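Local structure of VP4 CORE protein (Bluetongue virus, 2JHP) at residues 176-181 / 331-336; 323-328 / 367-372; 183-188 / 381-386. The protein caps viral RNA as an enzyme of the inner core, binding S-adenosyl-L-homocysteine and guanine at separate sites along one elongated chain. All coordinates share one frame; numbering follows the deposited sequence.

Contact 1. Residues 176-181 / 331-336; sequences DEKLVS and ADMYEL. With SAH (S-adenosyl-L-homocysteine), chain C.
Lys178 and Glu335 make the polar link between helix 178-186 and strand 335-341, the antiparallel strand of a seven-stranded sheet in the order 3-2-1-4-5-7-6, which marks the class I methyltransferase (Rossmann-like) fold. The ionic term is modest: Lys178 NZ stands 3.4 Å from Glu335 OE2, a salt bridge whose hydrogen bond is weak, and the two side chains cross at about a right angle. With CG anti to the backbone N (chi1 164°) and a bend at chi3, the lysine spans a wide gap, since the closest CA atoms, those of Lys178 and Met333, are 10.6 Å apart. Glu335 OE1 has its own salt bridge to Lys306. Together with Asp265, which binds SAH, Lys178, Lys306 and Glu335 match the K-D-K-E set of cap 2'-O-methyltransferases, so this contact probably belongs to such an active site.

Van der Waals contact is slight. Met333, bent at chi2 and chi3, brings SD to 4.2 Å from Lys178 NZ. The whole contact, ion pair included, buries 95 Å².

Ligand contact comes from the next helix residue, where Leu179 CD1 lies 3.4 Å from the carboxylate O of SAH. Within segment 176-181, Ser181 OG donates to Asp176 O at 3.1 Å, approaching from above the carbonyl plane, 58° out of it.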
loop_
_atom_site.group_PDB
_atom_site.type_symbol
_atom_site.label_atom_id
_atom_site.label_comp_id
_atom_site.label_asym_id
_atom_site.label_seq_id
_atom_site.Cartn_x
_atom_site.Cartn_y
_atom_site.Cartn_z
ATOM N N ASP A 176 -13.935 -15.091 -9.302
ATOM C CA ASP A 176 -15.080 -14.898 -10.183
ATOM C C ASP A 176 -15.084 -15.877 -11.357
ATOM O O ASP A 176 -14.052 -16.462 -11.692
ATOM C CB ASP A 176 -15.098 -13.456 -10.704
ATOM C CG ASP A 176 -15.364 -12.436 -9.596
ATOM O OD1 ASP A 176 -14.412 -11.742 -9.162
ATOM O OD2 ASP A 176 -16.528 -12.342 -9.151
ATOM N N GLU A 177 -16.253 -16.052 -11.972
ATOM C CA GLU A 177 -16.389 -16.881 -13.166
ATOM C C GLU A 177 -15.443 -16.422 -14.279
ATOM O O GLU A 177 -15.303 -15.223 -14.550
ATOM C CB GLU A 177 -17.844 -16.918 -13.660
ATOM C CG GLU A 177 -18.491 -15.550 -13.862
ATOM C CD GLU A 177 -19.870 -15.618 -14.501
ATOM O OE1 GLU A 177 -19.973 -16.033 -15.675
ATOM O OE2 GLU A 177 -20.854 -15.243 -13.829
ATOM N N LYS A 178 -14.802 -17.406 -14.904
ATOM C CA LYS A 178 -13.769 -17.227 -15.927
ATOM C C LYS A 178 -13.881 -15.968 -16.791
ATOM O O LYS A 178 -12.900 -15.221 -16.932
ATOM C CB LYS A 178 -13.715 -18.492 -16.787
ATOM C CG LYS A 178 -12.997 -18.413 -18.107
ATOM C CD LYS A 178 -13.394 -19.641 -18.948
ATOM C CE LYS A 178 -13.564 -19.285 -20.428
ATOM N NZ LYS A 178 -14.299 -20.310 -21.224
ATOM N N LEU A 179 -15.068 -15.726 -17.339
ATOM C CA LEU A 179 -15.264 -14.644 -18.309
ATOM C C LEU A 179 -15.377 -13.218 -17.740
ATOM O O LEU A 179 -15.053 -12.255 -18.445
ATOM C CB LEU A 179 -16.411 -14.978 -19.281
ATOM C CG LEU A 179 -15.968 -15.909 -20.427
ATOM C CD1 LEU A 179 -17.152 -16.594 -21.151
ATOM C CD2 LEU A 179 -15.048 -15.173 -21.423
ATOM N N VAL A 180 -15.825 -13.073 -16.490
ATOM C CA VAL A 180 -15.732 -11.767 -15.818
ATOM C C VAL A 180 -14.348 -11.547 -15.205
ATOM O O VAL A 180 -13.871 -10.415 -15.103
ATOM C CB VAL A 180 -16.914 -11.440 -14.804
ATOM C CG1 VAL A 180 -17.873 -12.596 -14.633
ATOM C CG2 VAL A 180 -16.396 -10.934 -13.458
ATOM N N SER A 181 -13.710 -12.642 -14.812
ATOM C CA SER A 181 -12.343 -12.608 -14.347
ATOM C C SER A 181 -11.439 -12.161 -15.482
ATOM O O SER A 181 -10.433 -11.484 -15.257
ATOM C CB SER A 181 -11.920 -13.986 -13.851
ATOM O OG SER A 181 -12.130 -14.098 -12.468
ATOM N N ALA A 331 -10.854 -27.344 -14.638
ATOM C CA ALA A 331 -9.644 -28.172 -14.693
ATOM C C ALA A 331 -9.418 -28.838 -16.053
ATOM O O ALA A 331 -8.278 -29.022 -16.472
ATOM C CB ALA A 331 -9.678 -29.218 -13.592
ATOM N N ASP A 332 -10.512 -29.190 -16.729
ATOM C CA ASP A 332 -10.456 -29.841 -18.043
ATOM C C ASP A 332 -10.521 -28.872 -19.231
ATOM O O ASP A 332 -10.422 -29.295 -20.385
ATOM C CB ASP A 332 -11.542 -30.923 -18.179
ATOM C CG ASP A 332 -12.949 -30.435 -17.822
ATOM O OD1 ASP A 332 -13.184 -29.240 -17.632
ATOM O OD2 ASP A 332 -13.858 -31.273 -17.730
ATOM N N MET A 333 -10.681 -27.585 -18.937
ATOM C CA MET A 333 -10.799 -26.548 -19.956
ATOM C C MET A 333 -9.442 -26.246 -20.614
ATOM O O MET A 333 -8.619 -25.501 -20.068
ATOM C CB MET A 333 -11.419 -25.286 -19.322
ATOM C CG MET A 333 -11.429 -24.007 -20.166
ATOM S SD MET A 333 -12.480 -24.029 -21.628
ATOM C CE MET A 333 -13.990 -24.811 -21.038
ATOM N N TYR A 334 -9.214 -26.827 -21.790
ATOM C CA TYR A 334 -7.941 -26.636 -22.498
ATOM C C TYR A 334 -7.945 -25.427 -23.406
ATOM O O TYR A 334 -7.842 -25.529 -24.631
ATOM C CB TYR A 334 -7.522 -27.896 -23.241
ATOM C CG TYR A 334 -6.979 -28.933 -22.305
ATOM C CD1 TYR A 334 -7.775 -29.993 -21.883
ATOM C CD2 TYR A 334 -5.678 -28.837 -21.816
ATOM C CE1 TYR A 334 -7.290 -30.946 -21.012
ATOM C CE2 TYR A 334 -5.181 -29.775 -20.940
ATOM C CZ TYR A 334 -5.988 -30.835 -20.547
ATOM O OH TYR A 334 -5.501 -31.783 -19.687
ATOM N N GLU A 335 -8.041 -24.279 -22.759
ATOM C CA GLU A 335 -8.130 -22.989 -23.413
ATOM C C GLU A 335 -7.323 -21.991 -22.594
ATOM O O GLU A 335 -7.400 -21.966 -21.358
ATOM C CB GLU A 335 -9.591 -22.569 -23.483
ATOM C CG GLU A 335 -9.865 -21.288 -24.203
ATOM C CD GLU A 335 -11.349 -20.995 -24.256
ATOM O OE1 GLU A 335 -12.057 -21.699 -25.010
ATOM O OE2 GLU A 335 -11.808 -20.069 -23.544
ATOM N N LEU A 336 -6.526 -21.194 -23.289
ATOM C CA LEU A 336 -5.740 -20.147 -22.655
ATOM C C LEU A 336 -6.197 -18.815 -23.203
ATOM O O LEU A 336 -7.167 -18.756 -23.963
ATOM C CB LEU A 336 -4.250 -20.343 -22.943
ATOM C CG LEU A 336 -3.648 -21.711 -22.614
ATOM C CD1 LEU A 336 -2.289 -21.801 -23.240
ATOM C CD2 LEU A 336 -3.562 -21.981 -21.115
HETATM N N SAH C . -18.138 -13.601 -24.569
HETATM C CA SAH C . -19.324 -14.491 -24.359
HETATM C CB SAH C . -19.017 -15.957 -24.677
HETATM C CG SAH C . -18.623 -16.202 -26.131
HETATM S SD SAH C . -19.901 -17.126 -27.008
HETATM C C SAH C . -19.858 -14.342 -22.939
HETATM O O SAH C . -19.127 -13.967 -22.020
HETATM O OXT SAH C . -21.039 -14.582 -22.685
HETATM C "C5'" SAH C . -19.148 -16.887 -28.629
HETATM C "C4'" SAH C . -19.998 -15.925 -29.439
HETATM O "O4'" SAH C . -19.310 -15.500 -30.587
HETATM C "C3'" SAH C . -21.295 -16.539 -29.936
HETATM O "O3'" SAH C . -22.338 -16.004 -29.163
HETATM C "C2'" SAH C . -21.404 -16.120 -31.394
HETATM O "O2'" SAH C . -22.621 -15.460 -31.647
HETATM C "C1'" SAH C . -20.275 -15.125 -31.544
HETATM N N9 SAH C . -19.624 -15.058 -32.861
HETATM C C8 SAH C . -19.327 -16.076 -33.728
HETATM N N7 SAH C . -18.694 -15.545 -34.800
HETATM C C5 SAH C . -18.573 -14.212 -34.622
HETATM C C6 SAH C . -18.015 -13.197 -35.393
HETATM N N6 SAH C . -17.456 -13.476 -36.566
HETATM N N1 SAH C . -18.050 -11.891 -34.933
HETATM C C2 SAH C . -18.630 -11.598 -33.719
HETATM N N3 SAH C . -19.177 -12.614 -32.958
HETATM C C4 SAH C . -19.151 -13.895 -33.403
#

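Contact 2. Residues 323-328 / 367-372; sequences LFPQPG and RKMVEL
Met369 of helix 363-373 carries the contact, reaching towards Leu323 and Pro325 where strand 322-324 leads into a loop. Its CB already faces the proline ring, 4.4 Å from Pro325 CG. The first torsion sets CG beside the backbone N and anti to the carbonyl carbon (chi1 -76°), and CG itself stays farther from the ring, serving as a spacer. SD then returns to the proline, 4.4 Å from Pro325 CD, so the side chain passes obliquely over one face of the ring, displaced towards its CG-CD side. A bend at chi3 (-77°) turns the terminal methyl towards the strand, where CE comes to 4.0 Å from Leu323 O. The leucine side chain is looser, with CB 4.8 Å from Met369 CE.

The backbones come nearest at Pro325 and Val370, whose CA atoms are 6.2 Å apart, yet the methionine, one residue earlier, does the touching. Met369 also packs on Leu336 of strand 335-341 and on Ile166. The contact therefore seats helix 363-373 against the edge of the methyltransferase sheet, in which strand 322-324 is outermost. Pro325 meets Leu382 of helix 380-391 as well, and Gln326 binds Arg337 NE and Glu335 O.

Between the two segments there is no hydrogen bond or salt bridge, and only 137 Å² is buried. The attraction is therefore probably mostly dispersion between the thioether and the proline ring, with no directional bond to fix the methionine's rotation across this contact.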
loop_
_atom_site.group_PDB
_atom_site.type_symbol
_atom_site.label_atom_id
_atom_site.label_comp_id
_atom_site.label_asym_id
_atom_site.label_seq_id
_atom_site.Cartn_x
_atom_site.Cartn_y
_atom_site.Cartn_z
ATOM N N LEU A 323 1.020 -16.267 -23.764
ATOM C CA LEU A 323 -0.119 -17.153 -23.574
ATOM C C LEU A 323 -0.179 -17.506 -22.093
ATOM O O LEU A 323 0.826 -17.913 -21.497
ATOM C CB LEU A 323 0.005 -18.422 -24.422
ATOM C CG LEU A 323 0.149 -18.296 -25.944
ATOM C CD1 LEU A 323 0.550 -19.644 -26.562
ATOM C CD2 LEU A 323 -1.114 -17.765 -26.601
ATOM N N PHE A 324 -1.339 -17.322 -21.475
ATOM C CA PHE A 324 -1.448 -17.698 -20.073
ATOM C C PHE A 324 -2.731 -18.389 -19.664
ATOM O O PHE A 324 -3.729 -18.334 -20.380
ATOM C CB PHE A 324 -1.134 -16.531 -19.132
ATOM C CG PHE A 324 -1.552 -15.190 -19.638
ATOM C CD1 PHE A 324 -2.861 -14.951 -20.031
ATOM C CD2 PHE A 324 -0.630 -14.147 -19.676
ATOM C CE1 PHE A 324 -3.250 -13.689 -20.477
ATOM C CE2 PHE A 324 -0.997 -12.876 -20.117
ATOM C CZ PHE A 324 -2.312 -12.645 -20.515
ATOM N N PRO A 325 -2.692 -19.063 -18.500
ATOM C CA PRO A 325 -3.862 -19.761 -17.978
ATOM C C PRO A 325 -4.955 -18.782 -17.567
ATOM O O PRO A 325 -4.687 -17.597 -17.359
ATOM C CB PRO A 325 -3.318 -20.508 -16.755
ATOM C CG PRO A 325 -1.824 -20.468 -16.887
ATOM C CD PRO A 325 -1.525 -19.201 -17.608
ATOM N N GLN A 326 -6.178 -19.288 -17.471
ATOM C CA GLN A 326 -7.348 -18.468 -17.176
ATOM C C GLN A 326 -7.852 -18.702 -15.761
ATOM O O GLN A 326 -8.198 -19.829 -15.406
ATOM C CB GLN A 326 -8.478 -18.761 -18.164
ATOM C CG GLN A 326 -8.060 -18.683 -19.621
ATOM C CD GLN A 326 -9.247 -18.643 -20.538
ATOM O OE1 GLN A 326 -10.050 -17.711 -20.489
ATOM N NE2 GLN A 326 -9.377 -19.655 -21.380
ATOM N N PRO A 327 -7.885 -17.635 -14.946
ATOM C CA PRO A 327 -8.461 -17.716 -13.607
ATOM C C PRO A 327 -9.935 -18.095 -13.690
ATOM O O PRO A 327 -10.652 -17.578 -14.548
ATOM C CB PRO A 327 -8.312 -16.288 -13.063
ATOM C CG PRO A 327 -7.331 -15.629 -13.929
ATOM C CD PRO A 327 -7.381 -16.286 -15.257
ATOM N N GLY A 328 -10.370 -19.001 -12.812
ATOM C CA GLY A 328 -11.774 -19.411 -12.725
ATOM C C GLY A 328 -12.221 -20.414 -13.777
ATOM O O GLY A 328 -13.404 -20.766 -13.841
ATOM N N ARG A 367 -0.273 -27.764 -22.532
ATOM C CA ARG A 367 -1.206 -28.717 -21.934
ATOM C C ARG A 367 -0.963 -28.802 -20.427
ATOM O O ARG A 367 -1.911 -28.883 -19.645
ATOM C CB ARG A 367 -1.030 -30.087 -22.591
ATOM C CG ARG A 367 -2.219 -31.023 -22.515
ATOM C CD ARG A 367 -2.505 -31.638 -23.889
ATOM N NE ARG A 367 -3.177 -30.661 -24.753
ATOM C CZ ARG A 367 -3.369 -30.802 -26.066
ATOM N NH1 ARG A 367 -2.931 -31.885 -26.718
ATOM N NH2 ARG A 367 -4.001 -29.843 -26.734
ATOM N N LYS A 368 0.314 -28.773 -20.034
ATOM C CA LYS A 368 0.706 -28.764 -18.626
ATOM C C LYS A 368 0.170 -27.547 -17.893
ATOM O O LYS A 368 -0.290 -27.663 -16.755
ATOM C CB LYS A 368 2.229 -28.807 -18.464
ATOM C CG LYS A 368 2.772 -30.088 -17.830
ATOM C CD LYS A 368 2.608 -30.124 -16.300
ATOM C CE LYS A 368 2.781 -31.544 -15.756
ATOM N NZ LYS A 368 2.622 -31.624 -14.280
ATOM N N MET A 369 0.236 -26.384 -18.534
ATOM C CA MET A 369 -0.187 -25.151 -17.882
ATOM C C MET A 369 -1.606 -25.282 -17.327
ATOM O O MET A 369 -1.839 -25.019 -16.140
ATOM C CB MET A 369 -0.071 -23.952 -18.829
ATOM C CG MET A 369 1.346 -23.460 -19.031
ATOM S SD MET A 369 1.421 -21.740 -19.566
ATOM C CE MET A 369 0.978 -21.876 -21.287
ATOM N N VAL A 370 -2.534 -25.706 -18.187
ATOM C CA VAL A 370 -3.916 -25.985 -17.801
ATOM C C VAL A 370 -3.948 -26.896 -16.570
ATOM O O VAL A 370 -4.555 -26.563 -15.556
ATOM C CB VAL A 370 -4.700 -26.642 -18.962
ATOM C CG1 VAL A 370 -6.084 -27.138 -18.491
ATOM C CG2 VAL A 370 -4.818 -25.685 -20.150
ATOM N N GLU A 371 -3.263 -28.029 -16.658
ATOM C CA GLU A 371 -3.239 -29.023 -15.576
ATOM C C GLU A 371 -2.645 -28.495 -14.275
ATOM O O GLU A 371 -3.003 -28.965 -13.195
ATOM C CB GLU A 371 -2.464 -30.257 -16.017
ATOM C CG GLU A 371 -3.031 -30.887 -17.267
ATOM C CD GLU A 371 -2.010 -31.704 -18.032
ATOM O OE1 GLU A 371 -0.957 -32.076 -17.449
ATOM O OE2 GLU A 371 -2.270 -31.977 -19.223
ATOM N N LEU A 372 -1.737 -27.529 -14.384
ATOM C CA LEU A 372 -1.085 -26.958 -13.213
ATOM C C LEU A 372 -1.877 -25.818 -12.571
ATOM O O LEU A 372 -1.869 -25.687 -11.352
ATOM C CB LEU A 372 0.334 -26.468 -13.549
ATOM C CG LEU A 372 1.475 -27.471 -13.756
ATOM C CD1 LEU A 372 2.742 -26.745 -14.200
ATOM C CD2 LEU A 372 1.742 -28.266 -12.494
#

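Contact 3. Residues 183-188 / 381-386; sequences LDYIVY and FLKKRL. With GUN (guanine), chain D.
Two torsions set up the contacts of Tyr185 with Leu386 and of Lys383 with Asp184: chi1 of 69° puts the tyrosine CG between its backbone N and carbonyl carbon, turning the ring towards helix 380-391, while the lysine runs extended until chi3 (75°) swings its end towards Asp184. The resulting salt bridge is short, with Lys383 NZ 2.8 Å from Asp184 OD2. NZ meets the anti side of that oxygen, 22° out of the carboxylate plane. The stems touch too, Lys383 CD lying 3.7 Å from Asp184 CB. Asp176 OD1 forms a second salt bridge with the same ammonium group.

Below this polar layer the tyrosine ring packs on Leu386. Leu386 CD1 sits 3.8 Å from the centroid of the Tyr185 ring and almost on its normal, a CH-pi contact. Lys383 CG lies at the ring edge near its plane. The opposing helices, 178-186 and 380-391, thereby form one wall of a guanine pocket at the margin of the methyltransferase fold, whose helix 178-186 leads into central strand 192-196, a position consistent with recognition of a capped RNA end.

A backbone carbonyl takes part in binding guanine: Asp184 O accepts from its N2 at 3.0 Å and from its N1 at 3.2 Å. Adenine, lacking both donors, could not make this pair of bonds. Lys383 contributes its aliphatic part, with CG 3.2 Å from guanine N2, and Lys384 passes CG by the imidazole side, 4.0 Å from N9. Arg214 NH1 and Asn141 ND2 also hydrogen-bond the base.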
loop_
_atom_site.group_PDB
_atom_site.type_symbol
_atom_site.label_atom_id
_atom_site.label_comp_id
_atom_site.label_asym_id
_atom_site.label_seq_id
_atom_site.Cartn_x
_atom_site.Cartn_y
_atom_site.Cartn_z
ATOM N N LEU A 183 -12.107 -9.963 -17.997
ATOM C CA LEU A 183 -12.178 -8.510 -17.941
ATOM C C LEU A 183 -11.467 -7.944 -16.715
ATOM O O LEU A 183 -10.826 -6.906 -16.810
ATOM C CB LEU A 183 -13.630 -8.022 -17.993
ATOM C CG LEU A 183 -14.524 -8.434 -19.178
ATOM C CD1 LEU A 183 -15.967 -8.120 -18.863
ATOM C CD2 LEU A 183 -14.103 -7.785 -20.501
ATOM N N ASP A 184 -11.550 -8.638 -15.583
ATOM C CA ASP A 184 -10.913 -8.180 -14.345
ATOM C C ASP A 184 -9.433 -7.846 -14.444
ATOM O O ASP A 184 -9.003 -6.819 -13.911
ATOM C CB ASP A 184 -11.097 -9.193 -13.227
ATOM C CG ASP A 184 -12.396 -9.033 -12.513
ATOM O OD1 ASP A 184 -13.073 -8.008 -12.727
ATOM O OD2 ASP A 184 -12.743 -9.947 -11.734
ATOM N N TYR A 185 -8.645 -8.717 -15.089
ATOM C CA TYR A 185 -7.218 -8.457 -15.231
ATOM C C TYR A 185 -6.813 -7.683 -16.496
ATOM O O TYR A 185 -5.735 -7.103 -16.541
ATOM C CB TYR A 185 -6.423 -9.745 -15.088
ATOM C CG TYR A 185 -6.587 -10.722 -16.218
ATOM C CD1 TYR A 185 -5.915 -10.545 -17.425
ATOM C CD2 TYR A 185 -7.387 -11.852 -16.071
ATOM C CE1 TYR A 185 -6.063 -11.453 -18.463
ATOM C CE2 TYR A 185 -7.531 -12.761 -17.094
ATOM C CZ TYR A 185 -6.865 -12.559 -18.289
ATOM O OH TYR A 185 -6.998 -13.470 -19.312
ATOM N N ILE A 186 -7.643 -7.687 -17.528
ATOM C CA ILE A 186 -7.259 -6.988 -18.752
ATOM C C ILE A 186 -7.699 -5.522 -18.754
ATOM O O ILE A 186 -7.000 -4.682 -19.300
ATOM C CB ILE A 186 -7.733 -7.732 -20.042
ATOM C CG1 ILE A 186 -6.934 -7.288 -21.280
ATOM C CG2 ILE A 186 -9.237 -7.551 -20.261
ATOM C CD1 ILE A 186 -5.466 -7.710 -21.311
ATOM N N VAL A 187 -8.848 -5.215 -18.152
ATOM C CA VAL A 187 -9.363 -3.837 -18.137
ATOM C C VAL A 187 -8.672 -3.014 -17.049
ATOM O O VAL A 187 -8.829 -3.291 -15.860
ATOM C CB VAL A 187 -10.902 -3.782 -17.937
ATOM C CG1 VAL A 187 -11.405 -2.324 -17.896
ATOM C CG2 VAL A 187 -11.634 -4.575 -19.020
ATOM N N TYR A 188 -7.897 -2.016 -17.463
ATOM C CA TYR A 188 -7.265 -1.070 -16.515
ATOM C C TYR A 188 -7.092 0.368 -17.048
ATOM O O TYR A 188 -7.537 1.311 -16.418
ATOM C CB TYR A 188 -5.928 -1.606 -15.977
ATOM C CG TYR A 188 -5.165 -0.568 -15.186
ATOM C CD1 TYR A 188 -5.638 -0.113 -13.933
ATOM C CD2 TYR A 188 -3.986 -0.014 -15.679
ATOM C CE1 TYR A 188 -4.965 0.839 -13.206
ATOM C CE2 TYR A 188 -3.301 0.957 -14.944
ATOM C CZ TYR A 188 -3.809 1.367 -13.711
ATOM O OH TYR A 188 -3.143 2.315 -12.968
ATOM N N PHE A 381 -5.103 -15.644 -6.968
ATOM C CA PHE A 381 -3.754 -15.113 -7.028
ATOM C C PHE A 381 -3.190 -15.090 -8.450
ATOM O O PHE A 381 -2.341 -14.257 -8.770
ATOM C CB PHE A 381 -2.853 -15.860 -6.050
ATOM C CG PHE A 381 -3.292 -15.722 -4.613
ATOM C CD1 PHE A 381 -3.707 -16.835 -3.884
ATOM C CD2 PHE A 381 -3.299 -14.469 -3.992
ATOM C CE1 PHE A 381 -4.115 -16.709 -2.553
ATOM C CE2 PHE A 381 -3.706 -14.329 -2.670
ATOM C CZ PHE A 381 -4.115 -15.457 -1.951
ATOM N N LEU A 382 -3.665 -15.990 -9.306
ATOM C CA LEU A 382 -3.321 -15.900 -10.723
ATOM C C LEU A 382 -3.869 -14.586 -11.281
ATOM O O LEU A 382 -3.135 -13.808 -11.888
ATOM C CB LEU A 382 -3.839 -17.111 -11.523
ATOM C CG LEU A 382 -3.560 -17.105 -13.038
ATOM C CD1 LEU A 382 -2.051 -16.957 -13.352
ATOM C CD2 LEU A 382 -4.119 -18.329 -13.720
ATOM N N LYS A 383 -5.153 -14.331 -11.043
ATOM C CA LYS A 383 -5.769 -13.098 -11.503
ATOM C C LYS A 383 -4.967 -11.880 -11.046
ATOM O O LYS A 383 -4.619 -11.040 -11.860
ATOM C CB LYS A 383 -7.220 -12.995 -11.045
ATOM C CG LYS A 383 -8.023 -12.004 -11.854
ATOM C CD LYS A 383 -9.506 -12.150 -11.629
ATOM C CE LYS A 383 -9.931 -11.585 -10.295
ATOM N NZ LYS A 383 -11.397 -11.750 -10.097
ATOM N N LYS A 384 -4.653 -11.809 -9.758
ATOM C CA LYS A 384 -3.837 -10.722 -9.217
ATOM C C LYS A 384 -2.573 -10.498 -10.035
ATOM O O LYS A 384 -2.338 -9.396 -10.538
ATOM C CB LYS A 384 -3.480 -10.987 -7.745
ATOM C CG LYS A 384 -2.970 -9.765 -6.975
ATOM C CD LYS A 384 -2.997 -10.013 -5.468
ATOM C CE LYS A 384 -1.964 -9.176 -4.710
ATOM N NZ LYS A 384 -0.563 -9.652 -4.947
ATOM N N ARG A 385 -1.787 -11.565 -10.171
ATOM C CA ARG A 385 -0.496 -11.561 -10.851
ATOM C C ARG A 385 -0.548 -11.198 -12.337
ATOM O O ARG A 385 0.397 -10.607 -12.864
ATOM C CB ARG A 385 0.164 -12.924 -10.715
ATOM C CG ARG A 385 0.797 -13.192 -9.378
ATOM C CD ARG A 385 1.829 -14.278 -9.562
ATOM N NE ARG A 385 1.969 -15.148 -8.398
ATOM C CZ ARG A 385 2.594 -16.320 -8.428
ATOM N NH1 ARG A 385 3.128 -16.755 -9.568
ATOM N NH2 ARG A 385 2.682 -17.055 -7.327
ATOM N N LEU A 386 -1.625 -11.584 -13.017
ATOM C CA LEU A 386 -1.815 -11.207 -14.407
ATOM C C LEU A 386 -2.031 -9.687 -14.462
ATOM O O LEU A 386 -1.348 -8.971 -15.183
ATOM C CB LEU A 386 -3.004 -11.967 -15.023
ATOM C CG LEU A 386 -2.907 -13.469 -15.334
ATOM C CD1 LEU A 386 -4.269 -14.045 -15.712
ATOM C CD2 LEU A 386 -1.920 -13.752 -16.455
HETATM N N9 GUN D . -6.676 -8.406 -7.426
HETATM C C8 GUN D . -6.867 -7.383 -6.589
HETATM N N7 GUN D . -7.492 -6.393 -7.229
HETATM C C5 GUN D . -7.706 -6.787 -8.479
HETATM C C6 GUN D . -8.311 -6.168 -9.570
HETATM O O6 GUN D . -8.775 -5.031 -9.468
HETATM N N1 GUN D . -8.383 -6.874 -10.783
HETATM C C2 GUN D . -7.829 -8.176 -10.839
HETATM N N2 GUN D . -7.875 -8.859 -11.968
HETATM N N3 GUN D . -7.255 -8.747 -9.765
HETATM C C4 GUN D . -7.187 -8.076 -8.603
#

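How the contacts relate
Contacts 1 and 2 have centres about 9 Å apart and share the sheet through neighbouring strands 322-324 and 335-341, with Tyr334 OH and Glu371 OE2 probably hydrogen-bonded at 3.3 Å. Contact 3 lies about 13 Å from contact 1 and 14 Å from contact 2, centre to centre. It shares helix 178-186 with contact 1, and Ser181 OG packs on Lys383 CD at 3.4 Å. Helix 363-373 of contact 2 precedes helix 380-391 of contact 3, and Phe324 packs on Leu386. Along the chain, contact 2 is nested within the loop closed by contact 3, whereas contact 1 interlocks with both. Helix 178-186 thus connects the SAH side, at Leu179, with the guanine pocket, at Asp184.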